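Local coordinates for protein geranylgeranyl pyrophosphate synthase (Corynebacterium glutamicum, PDB 3LK5) that probably catalyses magnesium-dependent chain elongation of allylic diphosphates in isoprenoid biosynthesis, as a dimeric member of the FPP/GGPP synthase family, at residues D92-S96 with M162-L168; R175-W180 with H226-I231. All coordinates share one frame. Numbering follows the deposited sequence.

Contact 1. Residues D92-S96 with M162-L168; sequences DAAAS and MLQDSGL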
loop_
_atom_site.group_PDB
_atom_site.type_symbol
_atom_site.label_atom_id
_atom_site.label_comp_id
_atom_site.label_asym_id
_atom_site.label_seq_id
_atom_site.Cartn_x
_atom_site.Cartn_y
_atom_site.Cartn_z
ATOM N N ASP A 92 11.854 -16.388 -1.600
ATOM C CA ASP A 92 10.561 -15.698 -1.446
ATOM C C ASP A 92 10.741 -14.266 -0.995
ATOM O O ASP A 92 10.023 -13.361 -1.486
ATOM C CB ASP A 92 9.693 -16.435 -0.436
ATOM C CG ASP A 92 8.991 -17.645 -1.054
ATOM O OD1 ASP A 92 8.901 -17.795 -2.280
ATOM O OD2 ASP A 92 8.543 -18.483 -0.295
ATOM N N ALA A 93 11.704 -14.053 -0.076
ATOM C CA ALA A 93 12.041 -12.655 0.310
ATOM C C ALA A 93 12.481 -11.839 -0.880
ATOM O O ALA A 93 12.013 -10.706 -1.063
ATOM C CB ALA A 93 13.117 -12.615 1.434
ATOM N N ALA A 94 13.398 -12.396 -1.700
ATOM C CA ALA A 94 13.792 -11.709 -2.914
ATOM C C ALA A 94 12.643 -11.419 -3.869
ATOM O O ALA A 94 12.516 -10.299 -4.396
ATOM C CB ALA A 94 14.958 -12.522 -3.646
ATOM N N ALA A 95 11.793 -12.423 -4.066
ATOM C CA ALA A 95 10.697 -12.328 -5.025
ATOM C C ALA A 95 9.619 -11.349 -4.585
ATOM O O ALA A 95 8.927 -10.766 -5.437
ATOM C CB ALA A 95 10.064 -13.742 -5.251
ATOM N N SER A 96 9.481 -11.153 -3.270
ATOM C CA SER A 96 8.426 -10.249 -2.742
ATOM C C SER A 96 8.592 -8.827 -3.322
ATOM O O SER A 96 7.624 -8.068 -3.433
ATOM C CB SER A 96 8.454 -10.194 -1.203
ATOM O OG SER A 96 9.593 -9.444 -0.778
HETATM N N MSE A 162 4.409 -11.735 1.756
HETATM C CA MSE A 162 5.329 -12.709 1.138
HETATM C C MSE A 162 6.649 -12.713 1.880
HETATM O O MSE A 162 7.235 -13.790 2.096
HETATM C CB MSE A 162 5.550 -12.399 -0.354
HETATM C CG MSE A 162 6.329 -13.537 -1.067
HETATM SE SE MSE A 162 6.174 -13.277 -2.989
HETATM C CE MSE A 162 7.177 -14.924 -3.612
ATOM N N LEU A 163 7.109 -11.527 2.299
ATOM C CA LEU A 163 8.275 -11.447 3.182
ATOM C C LEU A 163 8.007 -12.050 4.584
ATOM O O LEU A 163 8.763 -12.931 5.049
ATOM C CB LEU A 163 8.781 -9.971 3.311
ATOM C CG LEU A 163 9.981 -9.799 4.276
ATOM C CD1 LEU A 163 11.233 -10.556 3.740
ATOM C CD2 LEU A 163 10.264 -8.302 4.520
ATOM N N GLN A 164 6.950 -11.588 5.265
ATOM C CA GLN A 164 6.750 -11.981 6.672
ATOM C C GLN A 164 6.408 -13.478 6.767
ATOM O O GLN A 164 6.743 -14.109 7.773
ATOM C CB GLN A 164 5.604 -11.196 7.315
ATOM C CG GLN A 164 5.916 -9.653 7.442
ATOM C CD GLN A 164 7.252 -9.352 8.082
ATOM O OE1 GLN A 164 7.679 -10.044 8.999
ATOM N NE2 GLN A 164 7.914 -8.284 7.607
ATOM N N ASP A 165 5.816 -14.027 5.712
ATOM C CA ASP A 165 5.398 -15.450 5.689
ATOM C C ASP A 165 6.355 -16.368 4.948
ATOM O O ASP A 165 6.044 -17.559 4.716
ATOM C CB ASP A 165 3.984 -15.623 5.111
ATOM C CG ASP A 165 2.894 -15.055 6.044
ATOM O OD1 ASP A 165 3.022 -15.080 7.290
ATOM O OD2 ASP A 165 1.910 -14.522 5.508
ATOM N N SER A 166 7.528 -15.827 4.614
ATOM C CA SER A 166 8.524 -16.517 3.776
ATOM C C SER A 166 9.093 -17.751 4.466
ATOM O O SER A 166 9.589 -18.663 3.788
ATOM C CB SER A 166 9.684 -15.570 3.460
ATOM O OG SER A 166 10.281 -15.095 4.665
ATOM N N GLY A 167 9.065 -17.748 5.799
ATOM C CA GLY A 167 9.726 -18.797 6.578
ATOM C C GLY A 167 11.136 -18.408 6.988
ATOM O O GLY A 167 11.821 -19.222 7.592
ATOM N N LEU A 168 11.591 -17.181 6.659
ATOM C CA LEU A 168 12.818 -16.630 7.287
ATOM C C LEU A 168 12.660 -16.701 8.810
ATOM O O LEU A 168 11.553 -16.483 9.332
ATOM C CB LEU A 168 13.041 -15.160 6.877
ATOM C CG LEU A 168 13.529 -14.927 5.429
ATOM C CD1 LEU A 168 13.698 -13.431 5.173
ATOM C CD2 LEU A 168 14.870 -15.659 5.197
HETATM O O HOH W 1 9.233 -20.486 1.682
#

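Contact 2. Residues R175-W180 with H226-I231; sequences RTRDAW and HLGASI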
loop_
_atom_site.group_PDB
_atom_site.type_symbol
_atom_site.label_atom_id
_atom_site.label_comp_id
_atom_site.label_asym_id
_atom_site.label_seq_id
_atom_site.Cartn_x
_atom_site.Cartn_y
_atom_site.Cartn_z
ATOM N N ARG A 175 16.720 -8.701 10.943
ATOM C CA ARG A 175 17.849 -8.098 10.233
ATOM C C ARG A 175 17.375 -7.341 8.988
ATOM O O ARG A 175 18.035 -6.393 8.586
ATOM C CB ARG A 175 18.908 -9.152 9.819
ATOM C CG ARG A 175 19.799 -9.647 11.001
ATOM C CD ARG A 175 21.059 -10.424 10.506
ATOM N NE ARG A 175 20.698 -11.587 9.696
ATOM C CZ ARG A 175 20.460 -12.803 10.196
ATOM N NH1 ARG A 175 20.140 -13.822 9.382
ATOM N NH2 ARG A 175 20.542 -13.017 11.512
ATOM N N THR A 176 16.260 -7.771 8.401
ATOM C CA THR A 176 15.711 -7.120 7.190
ATOM C C THR A 176 15.205 -5.691 7.445
ATOM O O THR A 176 15.047 -4.940 6.488
ATOM C CB THR A 176 14.552 -7.896 6.504
ATOM O OG1 THR A 176 13.371 -7.920 7.341
ATOM C CG2 THR A 176 14.967 -9.338 6.122
ATOM N N ARG A 177 14.994 -5.303 8.701
ATOM C CA ARG A 177 14.234 -4.055 8.952
ATOM C C ARG A 177 14.860 -2.817 8.292
ATOM O O ARG A 177 14.173 -2.074 7.579
ATOM C CB ARG A 177 14.037 -3.805 10.462
ATOM C CG ARG A 177 13.091 -4.787 11.214
ATOM C CD ARG A 177 11.718 -4.818 10.558
ATOM N NE ARG A 177 11.120 -3.468 10.420
ATOM C CZ ARG A 177 10.267 -3.164 9.447
ATOM N NH1 ARG A 177 9.961 -4.097 8.525
ATOM N NH2 ARG A 177 9.756 -1.927 9.371
ATOM N N ASP A 178 16.174 -2.600 8.496
ATOM C CA ASP A 178 16.793 -1.349 8.005
ATOM C C ASP A 178 16.620 -1.210 6.488
ATOM O O ASP A 178 16.207 -0.148 5.984
ATOM C CB ASP A 178 18.286 -1.245 8.393
ATOM C CG ASP A 178 18.496 -1.010 9.894
ATOM O OD1 ASP A 178 17.546 -0.593 10.589
ATOM O OD2 ASP A 178 19.624 -1.215 10.407
ATOM N N ALA A 179 16.932 -2.271 5.747
ATOM C CA ALA A 179 16.829 -2.201 4.309
ATOM C C ALA A 179 15.388 -2.083 3.857
ATOM O O ALA A 179 15.083 -1.314 2.944
ATOM C CB ALA A 179 17.479 -3.455 3.637
ATOM N N TRP A 180 14.500 -2.865 4.475
ATOM C CA TRP A 180 13.108 -2.884 4.018
ATOM C C TRP A 180 12.361 -1.608 4.417
ATOM O O TRP A 180 11.575 -1.052 3.594
ATOM C CB TRP A 180 12.400 -4.096 4.658
ATOM C CG TRP A 180 10.997 -4.404 4.144
ATOM C CD1 TRP A 180 9.817 -4.085 4.751
ATOM C CD2 TRP A 180 10.663 -5.193 2.996
ATOM N NE1 TRP A 180 8.754 -4.608 4.032
ATOM C CE2 TRP A 180 9.250 -5.275 2.940
ATOM C CE3 TRP A 180 11.437 -5.844 2.006
ATOM C CZ2 TRP A 180 8.560 -6.004 1.930
ATOM C CZ3 TRP A 180 10.770 -6.584 0.995
ATOM C CH2 TRP A 180 9.341 -6.644 0.965
ATOM N N HIS A 226 21.204 -4.520 -0.020
ATOM C CA HIS A 226 21.194 -4.409 1.437
ATOM C C HIS A 226 20.292 -5.486 2.053
ATOM O O HIS A 226 20.689 -6.185 2.987
ATOM C CB HIS A 226 20.740 -2.977 1.837
ATOM C CG HIS A 226 20.876 -2.679 3.297
ATOM N ND1 HIS A 226 20.465 -1.482 3.856
ATOM C CD2 HIS A 226 21.322 -3.443 4.323
ATOM C CE1 HIS A 226 20.659 -1.528 5.168
ATOM N NE2 HIS A 226 21.184 -2.702 5.471
ATOM N N LEU A 227 19.085 -5.635 1.503
ATOM C CA LEU A 227 18.144 -6.636 2.028
ATOM C C LEU A 227 18.737 -8.065 1.983
ATOM O O LEU A 227 18.721 -8.805 2.990
ATOM C CB LEU A 227 16.837 -6.544 1.211
ATOM C CG LEU A 227 15.771 -7.598 1.511
ATOM C CD1 LEU A 227 15.342 -7.393 3.009
ATOM C CD2 LEU A 227 14.565 -7.488 0.524
ATOM N N GLY A 228 19.231 -8.449 0.810
ATOM C CA GLY A 228 19.831 -9.785 0.641
ATOM C C GLY A 228 21.014 -9.981 1.569
ATOM O O GLY A 228 21.136 -11.030 2.228
ATOM N N ALA A 229 21.886 -8.973 1.651
ATOM C CA ALA A 229 23.040 -9.074 2.564
ATOM C C ALA A 229 22.650 -9.178 4.033
ATOM O O ALA A 229 23.269 -9.954 4.786
ATOM C CB ALA A 229 24.074 -7.912 2.327
ATOM N N SER A 230 21.619 -8.430 4.449
ATOM C CA SER A 230 21.125 -8.505 5.836
ATOM C C SER A 230 20.560 -9.885 6.143
ATOM O O SER A 230 20.789 -10.423 7.224
ATOM C CB SER A 230 20.037 -7.428 6.072
ATOM O OG SER A 230 20.666 -6.150 6.072
ATOM N N ILE A 231 19.866 -10.475 5.175
ATOM C CA ILE A 231 19.299 -11.843 5.380
ATOM C C ILE A 231 20.438 -12.833 5.681
ATOM O O ILE A 231 20.316 -13.689 6.585
ATOM C CB ILE A 231 18.454 -12.282 4.183
ATOM C CG1 ILE A 231 17.188 -11.420 4.116
ATOM C CG2 ILE A 231 18.056 -13.821 4.271
ATOM C CD1 ILE A 231 16.423 -11.532 2.787
HETATM O O HOH W 2 18.487 -4.561 6.706
#

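Contact 1. Residues D92-S96 with M162-L168
Residues 92-96 form a turn and a half within helix 87-111 and run past the C-terminal end of helix 144-164, which gives way to a turn at D165. The backbones come very close: the CA atoms of A93 and L163 are 4.9 Å apart, those of S96 and M162 5.5 Å and those of D92 and S166 5.7 Å. Small side chains allow this approach. A93 CB meets L163 CD1 at 3.6 Å and L168 CD1 at 3.9 Å, so the leucine just beyond the turn folds back onto the same alanine. S96 CB rests 3.7 Å from M162 CB. The selenomethionine at 162, all trans, reaches across helix 87-111, so that its CE lies 3.5 Å from A95 CB and 3.6 Å from D92 OD1; L29 and F32 of helix 21-43 also pack on it. The hydroxyls are used locally: S96 OG donates to A93 O (2.7 Å), while S166 OG donates to L163 O (2.7 Å) and accepts from L168 N (3.2 Å), the latter an ST turn that carries the chain through G167, whose positive phi suits glycine. D92 forms a salt bridge with R28 through OD1, and its OD2 is joined to S166 O by a water that donates to both, at 2.9 and 2.8 Å respectively. Direct contact between the segments is therefore apolar and van der Waals in kind, with polar groups satisfied inside each segment, by water or by neighbouring helices, so close fit rather than direct hydrogen bonding holds this helix end in place.

Contact 2. Residues R175-W180 with H226-I231
R175 makes the two direct hydrogen bonds of this contact, donating from NE to S230 O (2.7 Å) and from NH1 to I231 O (2.8 Å). Both acceptors lie near the guanidinium plane, so the arginine binds two successive backbone carbonyls in the last turn of helix 205-231. A water extends the polar link: it donates to R175 O (2.7 Å), accepts from A179 N (2.9 Å) and is hydrogen-bonded to S230 OG (2.8 Å), filling the gap where helix 170-199 is kinked and the amide of A179 lacks its bond to the preceding turn. Beyond it, A179 CB sits over the face of the H226 ring, 3.7 Å from the centroid in a CH-pi contact, and lies 3.4 Å from L227 N. T176 places CB 3.6 Å from L227 CD1 and CG2 3.6 Å from I231 CG1, while L227 CD2 reaches the edge of the W180 ring at CE3 (3.8 Å). The segment axes approach to 8.2 Å at 172°, almost exactly antiparallel, with A179 and S230 as small residues at the interface. Such close antiparallel helix packing is characteristic of the all-helical isoprenoid synthase fold, and here it joins two core helices away from the metal-binding aspartates.

From the N terminus, helix 87-111 supplies residues 92-96, and contact 1 closes when the chain returns at the end of helix 144-164. The turn there leads directly into helix 170-199, where contact 2 opens; it closes after the reversal into helix 205-231. The two closures are thus in series, neither nesting nor crossing. In space they adjoin, with centres about 12 Å apart. W180 of contact 2 packs on S96 and L163 of contact 1, and I231 packs on A93 and L168, so the four helices share one core. On the outward side, D165 and R177 each form salt bridges with the second subunit, placing both contacts beside the dimer interface.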